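Local atomic coordinates of CdiI (Burkholderia pseudomallei 1026a, PDB entry 4G6V), a protein that probably acts as the immunity protein of a contact-dependent growth inhibition system, binding the tRNase toxin domain CdiA-CT and neutralising it. Residues F62-N67 with K80-G85. Numbering follows the deposited sequence.
Sequences FLVSLN and KILVDG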
loop_
_atom_site.group_PDB
_atom_site.type_symbol
_atom_site.label_atom_id
_atom_site.label_comp_id
_atom_site.label_asym_id
_atom_site.label_seq_id
_atom_site.Cartn_x
_atom_site.Cartn_y
_atom_site.Cartn_z
ATOM N N PHE B 62 9.785 0.623 -7.511
ATOM C CA PHE B 62 9.379 -0.698 -7.076
ATOM C C PHE B 62 8.648 -0.579 -5.744
ATOM O O PHE B 62 8.682 0.470 -5.087
ATOM C CB PHE B 62 10.578 -1.637 -6.964
ATOM C CG PHE B 62 11.488 -1.293 -5.842
ATOM C CD1 PHE B 62 11.181 -1.689 -4.542
ATOM C CD2 PHE B 62 12.633 -0.550 -6.065
ATOM C CE1 PHE B 62 12.003 -1.347 -3.469
ATOM C CE2 PHE B 62 13.464 -0.198 -4.992
ATOM C CZ PHE B 62 13.142 -0.603 -3.686
ATOM N N LEU B 63 7.980 -1.654 -5.353
ATOM C CA LEU B 63 7.145 -1.631 -4.174
ATOM C C LEU B 63 7.677 -2.602 -3.125
ATOM O O LEU B 63 8.234 -3.652 -3.458
ATOM C CB LEU B 63 5.721 -1.980 -4.577
ATOM C CG LEU B 63 4.562 -1.484 -3.719
ATOM C CD1 LEU B 63 4.572 0.030 -3.671
ATOM C CD2 LEU B 63 3.224 -2.008 -4.271
ATOM N N VAL B 64 7.538 -2.221 -1.856
ATOM C CA VAL B 64 7.840 -3.105 -0.730
ATOM C C VAL B 64 6.588 -3.248 0.144
ATOM O O VAL B 64 6.132 -2.289 0.750
ATOM C CB VAL B 64 9.016 -2.587 0.135
ATOM C CG1 VAL B 64 9.378 -3.575 1.239
ATOM C CG2 VAL B 64 10.225 -2.355 -0.714
ATOM N N SER B 65 6.030 -4.450 0.192
ATOM C CA SER B 65 4.819 -4.695 0.957
ATOM C C SER B 65 5.119 -5.273 2.315
ATOM O O SER B 65 6.018 -6.104 2.463
ATOM C CB SER B 65 3.910 -5.647 0.203
ATOM O OG SER B 65 3.365 -4.989 -0.932
ATOM N N LEU B 66 4.362 -4.811 3.305
ATOM C CA LEU B 66 4.440 -5.352 4.647
ATOM C C LEU B 66 3.591 -6.627 4.651
ATOM O O LEU B 66 2.346 -6.585 4.632
ATOM C CB LEU B 66 3.943 -4.330 5.679
ATOM C CG LEU B 66 3.859 -4.790 7.143
ATOM C CD1 LEU B 66 5.252 -4.989 7.753
ATOM C CD2 LEU B 66 2.994 -3.840 8.010
ATOM N N ASN B 67 4.272 -7.768 4.643
ATOM C CA ASN B 67 3.580 -9.039 4.553
ATOM C C ASN B 67 3.272 -9.661 5.908
ATOM O O ASN B 67 2.317 -10.399 6.048
ATOM C CB ASN B 67 4.381 -10.019 3.709
ATOM C CG ASN B 67 3.520 -11.088 3.123
ATOM O OD1 ASN B 67 2.430 -10.811 2.614
ATOM N ND2 ASN B 67 3.990 -12.326 3.192
ATOM N N LYS B 80 15.899 2.355 5.905
ATOM C CA LYS B 80 17.323 2.662 5.988
ATOM C C LYS B 80 18.161 1.645 5.196
ATOM O O LYS B 80 19.040 2.030 4.431
ATOM C CB LYS B 80 17.757 2.743 7.453
ATOM C CG LYS B 80 19.241 2.684 7.644
ATOM C CD LYS B 80 19.611 1.829 8.845
ATOM C CE LYS B 80 20.856 0.978 8.563
ATOM N NZ LYS B 80 22.057 1.788 8.191
ATOM N N ILE B 81 17.865 0.353 5.362
ATOM C CA ILE B 81 18.536 -0.716 4.617
ATOM C C ILE B 81 18.461 -0.468 3.108
ATOM O O ILE B 81 19.403 -0.774 2.355
ATOM C CB ILE B 81 17.921 -2.102 4.964
ATOM C CG1 ILE B 81 18.424 -2.588 6.324
ATOM C CG2 ILE B 81 18.237 -3.152 3.912
ATOM C CD1 ILE B 81 17.677 -3.809 6.852
ATOM N N LEU B 82 17.338 0.093 2.671
ATOM C CA LEU B 82 17.138 0.387 1.254
ATOM C C LEU B 82 17.965 1.610 0.783
ATOM O O LEU B 82 18.642 1.549 -0.226
ATOM C CB LEU B 82 15.638 0.523 0.924
ATOM C CG LEU B 82 14.729 -0.723 1.030
ATOM C CD1 LEU B 82 13.303 -0.403 0.603
ATOM C CD2 LEU B 82 15.251 -1.926 0.211
ATOM N N VAL B 83 17.925 2.703 1.530
ATOM C CA VAL B 83 18.753 3.880 1.242
ATOM C C VAL B 83 20.241 3.497 1.094
ATOM O O VAL B 83 20.979 4.070 0.273
ATOM C CB VAL B 83 18.608 4.956 2.382
ATOM C CG1 VAL B 83 19.628 6.080 2.226
ATOM C CG2 VAL B 83 17.191 5.525 2.477
ATOM N N ASP B 84 20.672 2.523 1.894
ATOM C CA ASP B 84 22.078 2.125 1.960
ATOM C C ASP B 84 22.474 1.138 0.857
ATOM O O ASP B 84 23.636 1.093 0.464
ATOM C CB ASP B 84 22.420 1.552 3.340
ATOM N N GLY B 85 21.519 0.351 0.365
ATOM C CA GLY B 85 21.813 -0.622 -0.671
ATOM C C GLY B 85 21.586 -0.067 -2.066
ATOM O O GLY B 85 21.568 -0.801 -3.055
#
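Val64, in the strand portion of segment 62-67, and Leu82, on the helical part of 80-85, are the residues whose CA atoms come nearest, 10.1 Å apart. No hydrogen bond crosses that gap, and side chains alone bridge it, burying 91 Å² in total. From the helix a single residue takes part: Leu82 reaches toward the strand, with CG anti to its carbonyl carbon (chi1 -67°) and the chain extended beyond (chi2 -177°). Leu82 CD1 is the touching branch, 3.9 Å from Val64 CG2. The two side chains run past each other in opposite directions, methyl against methyl. Leu82 CD1 also lies at the edge of the Phe62 ring, near its plane, 4.3 Å from Phe62 CZ. It therefore meets both strand residues; Val64 CG2 itself lies in plane at the edge of the same ring. All three are buried, consistent with a small piece of hydrophobic core between helix 75-84 and the sheet. Strand 60-66 lies between antiparallel neighbours 4-9 and 35-42, joined by backbone hydrogen bonds, such as Val64 with Leu5 and Leu63 with Ser38; Phe62 also packs on Leu9 and Val40, while Ile81 joins helix 75-84 to helix 28-34 through Leu30 and Phe31.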